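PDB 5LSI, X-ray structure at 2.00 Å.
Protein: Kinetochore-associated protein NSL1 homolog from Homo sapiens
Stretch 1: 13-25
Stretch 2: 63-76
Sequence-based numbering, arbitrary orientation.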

# COMPACT_ATOMS: atom_id res chain seq x y z
N PHE B 13 -2.53 8.12 13.01
CA PHE B 13 -3.19 8.06 11.71
C PHE B 13 -2.90 6.77 10.96
O PHE B 13 -3.44 6.58 9.86
CB PHE B 13 -2.78 9.26 10.86
CG PHE B 13 -3.28 10.56 11.40
CD1 PHE B 13 -4.56 10.99 11.11
CD2 PHE B 13 -2.49 11.34 12.22
CE1 PHE B 13 -5.04 12.19 11.61
CE2 PHE B 13 -2.96 12.54 12.73
CZ PHE B 13 -4.24 12.96 12.42
N ARG B 14 -2.08 5.88 11.51
CA ARG B 14 -1.87 4.58 10.89
C ARG B 14 -3.17 3.79 10.85
O ARG B 14 -3.99 3.88 11.77
CB ARG B 14 -0.79 3.79 11.64
CG ARG B 14 0.59 4.43 11.60
CD ARG B 14 1.57 3.66 12.47
NE ARG B 14 1.13 3.63 13.87
CZ ARG B 14 1.76 2.96 14.83
NH1 ARG B 14 2.85 2.26 14.56
NH2 ARG B 14 1.29 2.99 16.07
N VAL B 15 -3.37 3.03 9.78
CA VAL B 15 -4.56 2.20 9.65
C VAL B 15 -4.51 1.11 10.72
O VAL B 15 -3.53 0.37 10.83
CB VAL B 15 -4.65 1.60 8.24
CG1 VAL B 15 -5.95 0.83 8.07
CG2 VAL B 15 -4.55 2.71 7.20
N ARG B 16 -5.58 1.01 11.51
CA ARG B 16 -5.63 0.12 12.67
C ARG B 16 -6.04 -1.27 12.21
O ARG B 16 -7.23 -1.55 12.02
CB ARG B 16 -6.60 0.66 13.72
CG ARG B 16 -6.07 1.86 14.47
CD ARG B 16 -7.20 2.73 15.00
NE ARG B 16 -6.67 3.86 15.76
CZ ARG B 16 -7.41 4.89 16.19
NH1 ARG B 16 -8.71 4.92 15.93
NH2 ARG B 16 -6.84 5.87 16.87
N CYS B 17 -5.07 -2.16 12.04
CA CYS B 17 -5.33 -3.52 11.60
C CYS B 17 -5.16 -4.49 12.75
O CYS B 17 -4.54 -4.18 13.78
CB CYS B 17 -4.40 -3.91 10.44
SG CYS B 17 -4.71 -2.97 8.93
N THR B 18 -5.71 -5.69 12.58
CA THR B 18 -5.68 -6.73 13.60
C THR B 18 -4.92 -7.98 13.19
O THR B 18 -4.41 -8.68 14.07
CB THR B 18 -7.11 -7.14 14.00
OG1 THR B 18 -7.75 -7.76 12.87
CG2 THR B 18 -7.91 -5.93 14.43
N SER B 19 -4.84 -8.29 11.90
CA SER B 19 -4.26 -9.54 11.43
C SER B 19 -3.04 -9.25 10.55
O SER B 19 -3.18 -8.73 9.44
CB SER B 19 -5.28 -10.37 10.66
OG SER B 19 -4.67 -11.52 10.11
N LYS B 20 -1.86 -9.61 11.05
CA LYS B 20 -0.64 -9.46 10.27
C LYS B 20 -0.64 -10.38 9.04
O LYS B 20 -0.17 -9.99 7.97
CB LYS B 20 0.57 -9.75 11.15
CG LYS B 20 1.89 -9.23 10.65
CD LYS B 20 2.94 -9.29 11.75
CE LYS B 20 4.33 -9.00 11.22
NZ LYS B 20 5.35 -9.00 12.31
N ARG B 21 -1.18 -11.59 9.18
CA ARG B 21 -1.19 -12.52 8.05
C ARG B 21 -2.10 -12.02 6.94
O ARG B 21 -1.76 -12.13 5.76
CB ARG B 21 -1.63 -13.91 8.51
CG ARG B 21 -1.72 -14.91 7.37
CD ARG B 21 -2.33 -16.22 7.84
NE ARG B 21 -1.62 -16.78 8.99
CZ ARG B 21 -1.99 -17.87 9.64
NH1 ARG B 21 -3.08 -18.54 9.25
NH2 ARG B 21 -1.29 -18.30 10.68
N ALA B 22 -3.27 -11.49 7.30
CA ALA B 22 -4.21 -11.01 6.28
C ALA B 22 -3.63 -9.84 5.49
O ALA B 22 -3.87 -9.71 4.29
CB ALA B 22 -5.53 -10.61 6.94
N VAL B 23 -2.86 -8.96 6.16
CA VAL B 23 -2.19 -7.88 5.44
C VAL B 23 -1.15 -8.45 4.49
O VAL B 23 -1.03 -8.01 3.34
CB VAL B 23 -1.56 -6.89 6.44
CG1 VAL B 23 -0.74 -5.84 5.71
CG2 VAL B 23 -2.64 -6.23 7.29
N THR B 24 -0.38 -9.44 4.95
CA THR B 24 0.63 -10.07 4.10
C THR B 24 0.00 -10.69 2.85
O THR B 24 0.56 -10.60 1.76
CB THR B 24 1.39 -11.13 4.90
OG1 THR B 24 2.24 -10.49 5.86
CG2 THR B 24 2.25 -12.00 3.99
N GLU B 25 -1.17 -11.31 3.01
CA GLU B 25 -1.82 -11.93 1.86
C GLU B 25 -2.37 -10.87 0.90
O GLU B 25 -2.30 -11.04 -0.32
CB GLU B 25 -2.92 -12.87 2.35
CG GLU B 25 -2.35 -14.02 3.18
CD GLU B 25 -3.40 -14.97 3.73
OE1 GLU B 25 -4.55 -14.55 3.95
OE2 GLU B 25 -3.06 -16.15 3.95
N GLU B 63 4.66 0.25 7.35
CA GLU B 63 4.98 1.34 8.27
C GLU B 63 3.80 2.27 8.50
O GLU B 63 3.88 3.12 9.40
CB GLU B 63 6.18 2.14 7.76
CG GLU B 63 7.41 1.30 7.49
CD GLU B 63 8.66 1.87 8.12
OE1 GLU B 63 8.62 2.18 9.33
OE2 GLU B 63 9.67 2.02 7.40
N ASN B 64 2.71 2.13 7.74
CA ASN B 64 1.55 2.99 7.88
C ASN B 64 0.34 2.26 8.44
O ASN B 64 -0.79 2.76 8.34
CB ASN B 64 1.20 3.62 6.53
CG ASN B 64 2.06 4.81 6.22
OD1 ASN B 64 1.82 5.91 6.73
ND2 ASN B 64 3.08 4.61 5.39
N ILE B 65 0.54 1.08 9.04
CA ILE B 65 -0.52 0.38 9.75
C ILE B 65 0.00 0.02 11.13
O ILE B 65 1.21 -0.00 11.38
CB ILE B 65 -1.01 -0.89 9.02
CG1 ILE B 65 0.02 -2.02 9.13
CG2 ILE B 65 -1.31 -0.61 7.56
CD1 ILE B 65 -0.37 -3.27 8.36
N SER B 66 -0.93 -0.24 12.03
CA SER B 66 -0.63 -0.84 13.32
C SER B 66 -1.31 -2.20 13.40
O SER B 66 -2.39 -2.40 12.83
CB SER B 66 -1.08 0.05 14.48
OG SER B 66 -2.48 0.28 14.43
N ILE B 67 -0.66 -3.14 14.08
CA ILE B 67 -1.22 -4.46 14.32
C ILE B 67 -1.60 -4.51 15.79
O ILE B 67 -0.73 -4.67 16.66
CB ILE B 67 -0.24 -5.58 13.95
CG1 ILE B 67 0.15 -5.48 12.47
CG2 ILE B 67 -0.84 -6.95 14.26
CD1 ILE B 67 -1.02 -5.63 11.53
N ASN B 68 -2.89 -4.36 16.07
CA ASN B 68 -3.41 -4.30 17.44
C ASN B 68 -2.70 -3.19 18.23
O ASN B 68 -2.18 -3.41 19.33
CB ASN B 68 -3.28 -5.65 18.14
CG ASN B 68 -4.13 -6.73 17.49
OD1 ASN B 68 -5.31 -6.52 17.20
ND2 ASN B 68 -3.53 -7.88 17.24
N GLY B 69 -2.67 -2.00 17.65
CA GLY B 69 -2.04 -0.85 18.27
C GLY B 69 -0.53 -0.86 18.30
O GLY B 69 0.07 0.12 18.75
N GLN B 70 0.11 -1.93 17.83
CA GLN B 70 1.56 -2.06 17.84
C GLN B 70 2.13 -1.87 16.45
O GLN B 70 1.43 -2.01 15.44
CB GLN B 70 1.98 -3.44 18.37
CG GLN B 70 1.22 -3.90 19.60
CD GLN B 70 1.65 -5.29 20.05
OE1 GLN B 70 2.76 -5.74 19.73
NE2 GLN B 70 0.78 -5.98 20.77
N ALA B 71 3.42 -1.56 16.39
CA ALA B 71 4.11 -1.49 15.12
C ALA B 71 4.18 -2.87 14.48
O ALA B 71 4.09 -3.90 15.14
CB ALA B 71 5.51 -0.91 15.30
N TRP B 72 4.35 -2.87 13.15
CA TRP B 72 4.34 -4.12 12.39
C TRP B 72 5.44 -5.06 12.85
O TRP B 72 5.20 -6.24 13.14
CB TRP B 72 4.46 -3.81 10.90
CG TRP B 72 4.67 -5.01 10.02
CD1 TRP B 72 5.85 -5.63 9.74
CD2 TRP B 72 3.66 -5.71 9.29
NE1 TRP B 72 5.64 -6.69 8.88
CE2 TRP B 72 4.30 -6.75 8.59
CE3 TRP B 72 2.28 -5.56 9.15
CZ2 TRP B 72 3.61 -7.64 7.77
CZ3 TRP B 72 1.59 -6.45 8.34
CH2 TRP B 72 2.26 -7.47 7.66
N GLN B 73 6.68 -4.56 12.90
CA GLN B 73 7.82 -5.42 13.19
C GLN B 73 7.81 -5.95 14.62
O GLN B 73 8.48 -6.95 14.90
CB GLN B 73 9.13 -4.66 12.94
CG GLN B 73 9.27 -3.37 13.73
CD GLN B 73 8.56 -2.19 13.08
OE1 GLN B 73 7.63 -2.36 12.29
NE2 GLN B 73 9.00 -0.98 13.41
N GLU B 74 7.06 -5.33 15.52
CA GLU B 74 7.02 -5.75 16.91
C GLU B 74 5.77 -6.57 17.25
O GLU B 74 5.60 -6.95 18.41
CB GLU B 74 7.11 -4.54 17.84
CG GLU B 74 5.86 -3.67 17.87
CD GLU B 74 6.02 -2.46 18.78
OE1 GLU B 74 5.36 -1.43 18.52
OE2 GLU B 74 6.80 -2.54 19.74
N ALA B 75 4.91 -6.84 16.27
CA ALA B 75 3.69 -7.61 16.48
C ALA B 75 3.82 -8.98 15.84
O ALA B 75 4.85 -9.33 15.24
CB ALA B 75 2.48 -6.85 15.94
N SER B 76 2.76 -9.77 15.96
CA SER B 76 2.76 -11.13 15.44
C SER B 76 1.43 -11.49 14.80
O SER B 76 0.37 -11.32 15.40
CB SER B 76 3.09 -12.13 16.56
OG SER B 76 4.28 -11.75 17.24
O HOH W 1 -3.20 3.11 14.67
O HOH W 2 -4.11 -1.89 15.43
O HOH W 3 -1.54 -10.55 13.60

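Two short parallel strands, 15-17 and 65-67, and the lysine that opens the following helix join the stretches, which bury 867 Å² between them. Four backbone hydrogen bonds form the ladder: Val15 N to Asn64 O (3.0 Å), Ser66 N to Val15 O (2.9 Å), Cys17 N to Ser66 O (2.8 Å) and Asn68 N to Cys17 O (2.8 Å). Val15 and Cys17 thus use both their amides and their carbonyls, as parallel pairing requires.

Lys20 covers the most surface, 135 Å². All four of its chi angles are t, so the extended chain lies across the face of the Trp72 ring: CG of Lys20 stands 3.6 Å from the centroid of the six-membered ring of Trp72, a CH-pi contact, and NZ of Lys20 4.3 Å from that of the five-membered ring, a cation-pi contact. The ammonium then donates to two carbonyls of the turn 72-75, Lys20 NZ to Trp72 O at 2.9 Å and Lys20 NZ to Ala75 O at 3.0 Å. A long aliphatic chain ending in a charge suits this place, greasy against the indole and polar at its tip. Around the same ring, Val23 CG1 packs 3.6 Å from Trp72 CZ3, while Thr24 OG1 lies at the ring edge, 3.5 Å from Trp72 CH2. The helix start is capped by Ser19, whose OG accepts from Ala22 N at 3.1 Å.

Arg14, covering 110 Å², works at the other end of the ladder. Its CB points toward stretch 2, and the side chain passes obliquely over the start of the second strand, with Arg14 CD 3.8 Å from Ile65 O. The flat guanidinium presents one face to Ser66, Arg14 CZ to Ser66 CB being 4.1 Å, and Arg14 NH1 approaches Ala71 CB at 4.2 Å. An arginine suits this place: its long aliphatic part spans the Ile65-Ser66 backbone, and its NE and NH2 find hydrogen bonds elsewhere in the structure.

Trp72, with 79 Å² covered, has chi1 t; its CB points sideways, but the ring comes nearer to stretch 1. Beside it, the sheet face bearing Val15, Cys17, Ile65 and Ile67 is apolar and buried: Val15 CB meets Ile65 CG2 at 4.1 Å, Cys17 CB meets Ile67 CD1 at 3.9 Å, and Val23 CG1 from the helix reaches Ile65 CD1 at 3.7 Å. The opposite face carries Arg16 and Ser66, and here the small Ser66 hydroxyl meets water: Ser66 OG lies 2.9 Å from water 1, which donates to Arg14 O (3.1 Å from the water oxygen), and 2.9 Å from water 2, which donates to Cys17 O (2.9 Å from the water oxygen) and accepts from Gly69 N.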